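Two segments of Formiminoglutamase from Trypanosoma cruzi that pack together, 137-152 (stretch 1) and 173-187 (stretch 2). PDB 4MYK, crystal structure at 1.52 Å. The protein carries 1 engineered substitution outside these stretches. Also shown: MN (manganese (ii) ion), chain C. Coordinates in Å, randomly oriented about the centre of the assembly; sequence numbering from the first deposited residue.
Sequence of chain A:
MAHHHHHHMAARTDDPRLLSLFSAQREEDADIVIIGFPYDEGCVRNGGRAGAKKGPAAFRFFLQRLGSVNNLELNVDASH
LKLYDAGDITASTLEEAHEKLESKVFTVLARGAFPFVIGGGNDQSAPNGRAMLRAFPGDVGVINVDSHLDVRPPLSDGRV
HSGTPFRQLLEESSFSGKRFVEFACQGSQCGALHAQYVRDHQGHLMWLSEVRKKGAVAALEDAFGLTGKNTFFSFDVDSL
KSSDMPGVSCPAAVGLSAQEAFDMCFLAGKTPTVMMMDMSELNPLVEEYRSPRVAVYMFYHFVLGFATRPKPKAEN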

# COMPACT_ATOMS: atom_id res chain seq x y z
N PRO A 137 -8.85 25.52 -31.97
CA PRO A 137 -9.21 24.85 -33.22
C PRO A 137 -8.05 24.09 -33.85
O PRO A 137 -7.09 24.70 -34.34
N GLY A 138 -8.14 22.76 -33.83
CA GLY A 138 -7.20 21.88 -34.51
C GLY A 138 -5.84 21.72 -33.87
O GLY A 138 -5.01 20.96 -34.37
N ASP A 139 -5.60 22.42 -32.76
CA ASP A 139 -4.29 22.42 -32.12
C ASP A 139 -4.33 21.89 -30.68
O ASP A 139 -3.63 22.41 -29.80
N VAL A 140 -5.14 20.86 -30.43
CA VAL A 140 -5.30 20.33 -29.09
C VAL A 140 -4.59 18.99 -28.92
O VAL A 140 -4.62 18.14 -29.81
N GLY A 141 -3.96 18.82 -27.76
CA GLY A 141 -3.43 17.53 -27.34
C GLY A 141 -4.20 17.00 -26.14
O GLY A 141 -4.76 17.76 -25.36
N VAL A 142 -4.24 15.68 -25.99
CA VAL A 142 -4.99 15.05 -24.90
C VAL A 142 -4.24 13.86 -24.30
O VAL A 142 -3.76 12.98 -25.03
N ILE A 143 -4.14 13.83 -22.97
CA ILE A 143 -3.63 12.65 -22.28
C ILE A 143 -4.66 12.07 -21.30
O ILE A 143 -5.20 12.79 -20.44
N ASN A 144 -4.95 10.78 -21.45
CA ASN A 144 -5.82 10.05 -20.54
C ASN A 144 -4.98 9.18 -19.60
O ASN A 144 -4.47 8.12 -20.01
N VAL A 145 -4.82 9.65 -18.36
CA VAL A 145 -4.25 8.86 -17.27
C VAL A 145 -5.35 7.97 -16.71
O VAL A 145 -6.30 8.46 -16.07
N ASP A 146 -5.22 6.66 -16.93
CA ASP A 146 -6.32 5.76 -16.71
C ASP A 146 -5.82 4.34 -16.81
O ASP A 146 -5.10 4.01 -17.75
N SER A 147 -6.19 3.50 -15.84
CA SER A 147 -5.83 2.09 -15.88
C SER A 147 -6.66 1.39 -16.95
O SER A 147 -6.36 0.27 -17.35
N HIS A 148 -7.70 2.08 -17.39
CA HIS A 148 -8.62 1.57 -18.39
C HIS A 148 -8.38 2.25 -19.74
O HIS A 148 -7.96 3.41 -19.82
N LEU A 149 -8.62 1.49 -20.79
CA LEU A 149 -8.60 1.98 -22.14
C LEU A 149 -9.90 1.48 -22.76
O LEU A 149 -9.95 0.41 -23.36
N ASP A 150 -10.96 2.27 -22.57
CA ASP A 150 -12.32 1.89 -22.95
C ASP A 150 -12.85 2.84 -24.03
O ASP A 150 -13.14 4.00 -23.76
N VAL A 151 -12.96 2.34 -25.25
CA VAL A 151 -13.26 3.23 -26.35
C VAL A 151 -14.24 2.62 -27.35
O VAL A 151 -14.05 2.75 -28.56
N ARG A 152 -15.29 1.99 -26.84
CA ARG A 152 -16.27 1.28 -27.67
C ARG A 152 -17.20 2.19 -28.48
O ARG A 152 -18.42 2.21 -28.28
N SER A 173 -13.40 15.49 -36.00
CA SER A 173 -12.68 15.95 -37.19
C SER A 173 -11.45 16.75 -36.81
O SER A 173 -10.35 16.52 -37.33
N SER A 174 -11.64 17.70 -35.90
CA SER A 174 -10.59 18.66 -35.57
C SER A 174 -9.39 18.05 -34.86
O SER A 174 -8.27 18.57 -34.96
N PHE A 175 -9.60 16.95 -34.15
CA PHE A 175 -8.60 16.41 -33.23
C PHE A 175 -7.70 15.37 -33.85
O PHE A 175 -8.17 14.36 -34.39
N SER A 176 -6.39 15.60 -33.73
CA SER A 176 -5.39 14.69 -34.28
C SER A 176 -4.96 13.63 -33.28
O SER A 176 -4.40 13.95 -32.22
N GLY A 177 -5.19 12.37 -33.64
CA GLY A 177 -4.85 11.23 -32.81
C GLY A 177 -3.38 11.06 -32.50
O GLY A 177 -3.04 10.45 -31.49
N LYS A 178 -2.49 11.57 -33.35
CA LYS A 178 -1.06 11.52 -33.05
C LYS A 178 -0.78 12.28 -31.77
O LYS A 178 0.31 12.20 -31.22
N ARG A 179 -1.76 13.05 -31.31
CA ARG A 179 -1.59 13.85 -30.09
C ARG A 179 -2.42 13.34 -28.92
O ARG A 179 -2.73 14.07 -27.99
N PHE A 180 -2.75 12.05 -28.98
CA PHE A 180 -3.50 11.40 -27.91
C PHE A 180 -2.69 10.29 -27.24
O PHE A 180 -2.18 9.38 -27.90
N VAL A 181 -2.58 10.37 -25.92
CA VAL A 181 -1.86 9.36 -25.17
C VAL A 181 -2.74 8.71 -24.09
O VAL A 181 -3.42 9.40 -23.33
N GLU A 182 -2.75 7.39 -24.08
CA GLU A 182 -3.32 6.61 -22.99
C GLU A 182 -2.17 6.34 -22.04
O GLU A 182 -1.19 5.70 -22.42
N PHE A 183 -2.28 6.84 -20.82
CA PHE A 183 -1.16 6.82 -19.89
C PHE A 183 -1.43 5.93 -18.68
O PHE A 183 -2.42 6.12 -17.98
N ALA A 184 -0.54 4.97 -18.45
CA ALA A 184 -0.64 4.05 -17.31
C ALA A 184 -1.82 3.11 -17.44
O ALA A 184 -2.40 2.69 -16.45
N CYS A 185 -2.18 2.79 -18.68
CA CYS A 185 -3.20 1.78 -18.92
C CYS A 185 -2.65 0.38 -18.61
O CYS A 185 -1.44 0.15 -18.66
N GLN A 186 -3.56 -0.54 -18.29
CA GLN A 186 -3.19 -1.88 -17.83
C GLN A 186 -3.64 -2.98 -18.80
O GLN A 186 -4.83 -3.11 -19.07
N GLY A 187 -2.69 -3.77 -19.32
CA GLY A 187 -2.99 -4.80 -20.30
C GLY A 187 -3.98 -5.88 -19.88
O GLY A 187 -4.57 -6.56 -20.72

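Strand 141-145 and the strand that begins at Phe180 run parallel, and side chains alternate between the two faces of the sheet they form. Ahead of the strands, Ser174 (chi1 p) points toward stretch 1, where its O receives a CA-H...O contact from Gly138 CA (3.5 Å). Phe175 (chi1 t) leaves its backbone sideways, but its ring reaches stretch 1: the ring edge meets Val140 O (CE1 to O, 3.2 Å), and CE1 packs on Val142 CG2 (3.7 Å). Water 1 joins the chains here, donating to Val140 O (2.7 Å) and accepting from Ser176 N (3.0 Å). Lys178 stays out of reach. Arg179 (m, t, p) has more of its own surface covered by stretch 1 than any other residue of stretch 2; its side chain leaves sideways and its guanidinium reaches stretch 1, where NH1 forms a salt bridge with Asp139 OD1 (2.7 Å), at the edge of the group, near its plane, while NH2 makes a weak hydrogen bond to Asp139 O (3.0 Å). Phe180 (t) shares a face with Val142 and Asn144; its CD1 lies 4.0 Å from Val142 CG1 and its CE1 4.0 Å from Asn144 CB. On the other face, Val181 (t) sets CB 4.3 Å from Ile143 CG1. Glu182 (m, m) returns to the Phe180 face, where OE1 accepts a hydrogen bond from Asn144 ND2 (2.9 Å) and OE2 lies 3.3 Å from Leu149 CD1. Water 2 lies 2.9 Å from both Glu182 OE1 and Asp146 O and links the two stretches. Phe183 (t) packs its CB against Ile143 CD1 (3.7 Å) and Val145 CG2 (4.2 Å), while its ring leads away. Beyond the corner at Ala184, Cys185 (p) brings CB to 4.4 Å from Leu149 CB, and Gln186 (m, t) places NE2 3.5 Å from Ser147 CB. Asp146 points away from stretch 2; its OD1 binds manganese (2.2 Å), as does His148 ND1 (2.3 Å).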

# COMPACT_ATOMS: atom_id res chain seq x y z
CB PRO A 137 -9.61 26.01 -34.12
CG PRO A 137 -10.18 27.02 -33.16
CD PRO A 137 -9.36 26.90 -31.91
CB ASP A 139 -3.68 23.83 -32.14
CG ASP A 139 -2.16 23.81 -32.08
OD1 ASP A 139 -1.55 22.74 -32.23
OD2 ASP A 139 -1.58 24.89 -31.89
CB VAL A 140 -6.79 20.17 -28.72
CG1 VAL A 140 -6.95 19.52 -27.35
CG2 VAL A 140 -7.50 21.50 -28.77
CB VAL A 142 -6.42 14.60 -25.37
CG1 VAL A 142 -7.19 13.91 -24.21
CG2 VAL A 142 -7.20 15.77 -25.93
CB ILE A 143 -2.26 12.90 -21.59
CG1 ILE A 143 -1.82 11.66 -20.80
CG2 ILE A 143 -2.28 14.15 -20.71
CD1 ILE A 143 -0.40 11.77 -20.24
CB ASN A 144 -6.86 9.21 -21.33
CG ASN A 144 -7.84 8.45 -20.43
OD1 ASN A 144 -8.15 8.87 -19.32
ND2 ASN A 144 -8.32 7.32 -20.92
CB VAL A 145 -3.69 9.75 -16.14
CG1 VAL A 145 -3.03 8.88 -15.04
CG2 VAL A 145 -2.70 10.77 -16.70
CB ASP A 146 -7.38 6.03 -17.77
CG ASP A 146 -8.71 5.43 -17.43
OD1 ASP A 146 -8.78 4.64 -16.47
OD2 ASP A 146 -9.68 5.78 -18.13
CB SER A 147 -6.03 1.42 -14.51
OG SER A 147 -7.38 1.44 -14.10
CB HIS A 148 -10.08 1.76 -17.95
CG HIS A 148 -10.41 1.12 -16.64
ND1 HIS A 148 -10.60 1.83 -15.48
CD2 HIS A 148 -10.56 -0.19 -16.30
CE1 HIS A 148 -10.86 1.01 -14.49
NE2 HIS A 148 -10.84 -0.23 -14.95
CB LEU A 149 -7.35 1.45 -22.86
CG LEU A 149 -7.30 1.17 -24.36
CD1 LEU A 149 -8.11 2.18 -25.18
CD2 LEU A 149 -5.84 1.13 -24.80
CB ASP A 150 -13.23 1.90 -21.73
CG ASP A 150 -14.63 1.41 -22.04
OD1 ASP A 150 -14.97 1.28 -23.23
OD2 ASP A 150 -15.38 1.15 -21.08
CB VAL A 151 -11.95 3.70 -27.04
CG1 VAL A 151 -12.22 4.89 -27.93
CG2 VAL A 151 -10.92 4.08 -25.99
CB ARG A 152 -17.10 0.36 -26.78
CG ARG A 152 -17.66 1.08 -25.58
CD ARG A 152 -18.16 0.10 -24.54
NE ARG A 152 -17.08 -0.46 -23.73
CZ ARG A 152 -17.18 -1.56 -22.99
NH1 ARG A 152 -18.33 -2.23 -22.97
NH2 ARG A 152 -16.15 -1.99 -22.29
CB SER A 173 -13.58 16.86 -38.05
OG SER A 173 -14.72 16.17 -38.52
CB SER A 174 -11.19 19.78 -34.72
OG SER A 174 -11.97 19.23 -33.68
CB PHE A 175 -9.27 15.82 -31.99
CG PHE A 175 -8.30 15.21 -31.02
CD1 PHE A 175 -7.30 16.00 -30.43
CD2 PHE A 175 -8.36 13.86 -30.70
CE1 PHE A 175 -6.38 15.44 -29.53
CE2 PHE A 175 -7.45 13.29 -29.81
CZ PHE A 175 -6.45 14.08 -29.22
CB SER A 176 -4.17 15.46 -34.77
OG SER A 176 -3.18 14.56 -35.24
CB LYS A 178 -0.24 12.15 -34.18
CG LYS A 178 -0.54 11.64 -35.56
CD LYS A 178 0.36 12.33 -36.58
CE LYS A 178 -0.39 12.65 -37.87
NZ LYS A 178 0.42 13.41 -38.87
CB ARG A 179 -1.84 15.33 -30.38
CG ARG A 179 -0.74 15.91 -31.28
CD ARG A 179 -1.07 17.31 -31.74
NE ARG A 179 -1.18 18.24 -30.63
CZ ARG A 179 -1.41 19.54 -30.79
NH1 ARG A 179 -1.54 20.04 -32.01
NH2 ARG A 179 -1.51 20.33 -29.73
CB PHE A 180 -4.84 10.87 -28.42
CG PHE A 180 -5.60 10.08 -27.40
CD1 PHE A 180 -6.06 10.68 -26.25
CD2 PHE A 180 -5.86 8.74 -27.60
CE1 PHE A 180 -6.76 9.95 -25.30
CE2 PHE A 180 -6.56 8.01 -26.65
CZ PHE A 180 -7.01 8.61 -25.51
CB VAL A 181 -0.58 9.93 -24.53
CG1 VAL A 181 0.11 8.87 -23.69
CG2 VAL A 181 0.35 10.46 -25.60
CB GLU A 182 -3.88 5.29 -23.50
CG GLU A 182 -5.01 5.42 -24.51
CD GLU A 182 -6.38 5.62 -23.87
OE1 GLU A 182 -6.45 6.06 -22.71
OE2 GLU A 182 -7.39 5.32 -24.54
CB PHE A 183 -0.85 8.23 -19.42
CG PHE A 183 0.49 8.36 -18.78
CD1 PHE A 183 0.64 8.15 -17.41
CD2 PHE A 183 1.61 8.67 -19.53
CE1 PHE A 183 1.87 8.26 -16.81
CE2 PHE A 183 2.85 8.79 -18.94
CZ PHE A 183 2.98 8.58 -17.57
CB ALA A 184 -0.71 4.81 -16.00
CB CYS A 185 -3.72 1.89 -20.36
SG CYS A 185 -2.42 2.01 -21.60
CB GLN A 186 -3.74 -2.10 -16.41
CG GLN A 186 -3.08 -1.17 -15.41
CD GLN A 186 -3.51 -1.43 -13.98
OE1 GLN A 186 -3.91 -2.53 -13.63
NE2 GLN A 186 -3.43 -0.40 -13.15
MN MN C . -10.45 4.09 -15.19
O HOH W 1 -4.74 17.72 -32.46
O HOH W 2 -5.03 4.77 -20.57
O HOH W 3 -12.46 4.10 -16.52